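Local atomic coordinates of probable transcriptional regulator (PDB entry 2GEN), a protein that probably binds cis-regulatory DNA as a transcription factor of the TetR family, with a helix-turn-helix motif near its N-terminus. Residues 43-47 and 48-52. Residues are numbered along the deposited sequence; the frame is centred on the assembly and turned at random.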
loop_
_atom_site.group_PDB
_atom_site.type_symbol
_atom_site.label_atom_id
_atom_site.label_comp_id
_atom_site.label_asym_id
_atom_site.label_seq_id
_atom_site.Cartn_x
_atom_site.Cartn_y
_atom_site.Cartn_z
ATOM N N SER A 43 12.816 -33.472 5.537
ATOM C CA SER A 43 13.733 -32.334 5.643
ATOM C C SER A 43 13.005 -30.976 5.728
ATOM O O SER A 43 13.359 -30.123 6.554
ATOM C CB SER A 43 14.717 -32.357 4.481
ATOM O OG SER A 43 15.636 -31.302 4.600
ATOM N N LEU A 44 11.989 -30.786 4.886
ATOM C CA LEU A 44 11.176 -29.578 4.904
ATOM C C LEU A 44 10.539 -29.370 6.269
ATOM O O LEU A 44 10.435 -28.242 6.763
ATOM C CB LEU A 44 10.101 -29.644 3.819
ATOM C CG LEU A 44 10.537 -29.597 2.351
ATOM C CD1 LEU A 44 9.344 -29.747 1.411
ATOM C CD2 LEU A 44 11.262 -28.275 2.054
ATOM N N TYR A 45 10.119 -30.465 6.895
ATOM C CA TYR A 45 9.568 -30.394 8.233
ATOM C C TYR A 45 10.659 -30.145 9.288
ATOM O O TYR A 45 10.420 -29.429 10.267
ATOM C CB TYR A 45 8.741 -31.660 8.551
ATOM C CG TYR A 45 7.267 -31.536 8.206
ATOM C CD1 TYR A 45 6.811 -31.777 6.906
ATOM C CD2 TYR A 45 6.337 -31.157 9.174
ATOM C CE1 TYR A 45 5.447 -31.657 6.582
ATOM C CE2 TYR A 45 4.978 -31.044 8.868
ATOM C CZ TYR A 45 4.539 -31.304 7.564
ATOM O OH TYR A 45 3.189 -31.183 7.269
ATOM N N HIS A 46 11.845 -30.727 9.091
ATOM C CA HIS A 46 12.931 -30.571 10.062
ATOM C C HIS A 46 13.409 -29.123 10.127
ATOM O O HIS A 46 13.510 -28.543 11.213
ATOM C CB HIS A 46 14.110 -31.510 9.771
ATOM C CG HIS A 46 15.168 -31.477 10.833
ATOM N ND1 HIS A 46 16.410 -30.911 10.632
ATOM C CD2 HIS A 46 15.160 -31.916 12.116
ATOM C CE1 HIS A 46 17.125 -31.014 11.739
ATOM N NE2 HIS A 46 16.390 -31.614 12.656
ATOM N N HIS A 47 13.681 -28.552 8.955
ATOM C CA HIS A 47 14.114 -27.156 8.846
ATOM C C HIS A 47 13.013 -26.199 9.265
ATOM O O HIS A 47 13.254 -25.288 10.071
ATOM C CB HIS A 47 14.572 -26.840 7.426
ATOM C CG HIS A 47 15.794 -27.590 7.007
ATOM N ND1 HIS A 47 16.983 -27.528 7.704
ATOM C CD2 HIS A 47 16.014 -28.423 5.961
ATOM C CE1 HIS A 47 17.883 -28.286 7.101
ATOM N NE2 HIS A 47 17.321 -28.837 6.040
ATOM N N PHE A 48 11.809 -26.408 8.738
ATOM C CA PHE A 48 10.691 -25.520 9.014
ATOM C C PHE A 48 9.443 -26.222 9.560
ATOM O O PHE A 48 9.165 -26.130 10.752
ATOM C CB PHE A 48 10.329 -24.703 7.764
ATOM C CG PHE A 48 11.429 -23.783 7.288
ATOM C CD1 PHE A 48 11.916 -22.766 8.111
ATOM C CD2 PHE A 48 11.968 -23.925 6.010
ATOM C CE1 PHE A 48 12.919 -21.902 7.668
ATOM C CE2 PHE A 48 12.976 -23.059 5.558
ATOM C CZ PHE A 48 13.452 -22.055 6.394
ATOM N N GLY A 49 8.696 -26.887 8.680
ATOM C CA GLY A 49 7.341 -27.361 8.976
ATOM C C GLY A 49 6.547 -27.523 7.692
ATOM O O GLY A 49 7.123 -27.775 6.635
ATOM N N ASN A 50 5.228 -27.375 7.769
ATOM C CA ASN A 50 4.371 -27.556 6.589
ATOM C C ASN A 50 4.362 -26.324 5.695
ATOM O O ASN A 50 5.123 -25.375 5.946
ATOM C CB ASN A 50 2.933 -27.932 6.990
ATOM C CG ASN A 50 2.296 -26.931 7.937
ATOM O OD1 ASN A 50 2.515 -25.713 7.849
ATOM N ND2 ASN A 50 1.475 -27.440 8.834
ATOM N N LYS A 51 3.485 -26.330 4.692
ATOM C CA LYS A 51 3.361 -25.222 3.735
ATOM C C LYS A 51 3.084 -23.879 4.418
ATOM O O LYS A 51 3.731 -22.876 4.103
ATOM C CB LYS A 51 2.290 -25.517 2.677
ATOM C CG LYS A 51 2.173 -24.427 1.629
ATOM C CD LYS A 51 1.088 -24.694 0.646
ATOM C CE LYS A 51 -0.232 -24.086 1.050
ATOM N NZ LYS A 51 -1.220 -24.370 -0.018
ATOM N N GLU A 52 2.141 -23.867 5.363
ATOM C CA GLU A 52 1.807 -22.652 6.116
ATOM C C GLU A 52 2.982 -22.078 6.926
ATOM O O GLU A 52 3.159 -20.850 6.990
ATOM C CB GLU A 52 0.596 -22.889 7.040
ATOM C CG GLU A 52 -0.098 -21.597 7.485
ATOM C CD GLU A 52 -0.702 -20.799 6.320
ATOM O OE1 GLU A 52 -1.024 -21.386 5.257
ATOM O OE2 GLU A 52 -0.859 -19.566 6.465
#
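The ring of Tyr-45 lies flat over the backbone that joins Gly-49 to Asn-50. Gly-49 C sits 3.9 Å above the ring plane, over its centre, and Asn-50 N, also on that face, is displaced toward the rim. At the far end of the ring, Tyr-45 OH reaches Asn-50 CB at 3.3 Å, a contact of hydroxyl oxygen with methylene. The Asn-50 amide stands nearly upright to the ring, the two planes 82° apart. The Gly-49 to Asn-50 peptide runs nearly parallel to it.

Beside the ring, at the end of helix 41-47, the carbonyl of Leu-44 accepts two backbone bonds, from Phe-48 N at 3.0 Å and from Gly-49 N at 2.9 Å. Phe-48 N approaches from above the carbonyl plane, whereas Gly-49 N lies closer to that plane. One oxygen thus takes both the i+4 bond of the last helical turn and an i+5 bond from Gly-49. Phe-48 is the first residue to leave helical geometry, and Gly-49 follows with a positive phi of 156°.

Phe-48 turns its ring back along the preceding peptide: CG is 3.5 Å from His-47 C, and His-47 CB lies over one ring face, toward the rim. The Phe-48 side chain touches Lys-9 and Leu-13 of helix 9-23 and Ile-54 of helix 51-76, while Leu-44 inserts among Ile-12, Ile-30 and Ile-33.

Asn-50 is the N-cap of helix 51-76. Its CG lies between backbone N and carbonyl carbon (chi1 56°), a placement from which OD1 accepts a bond from Arg-53 N. The short linker 48-50 joins helix 41-47, the probable recognition helix of the predicted helix-turn-helix, to the long helix that follows it in the TetR-family DNA-binding domain.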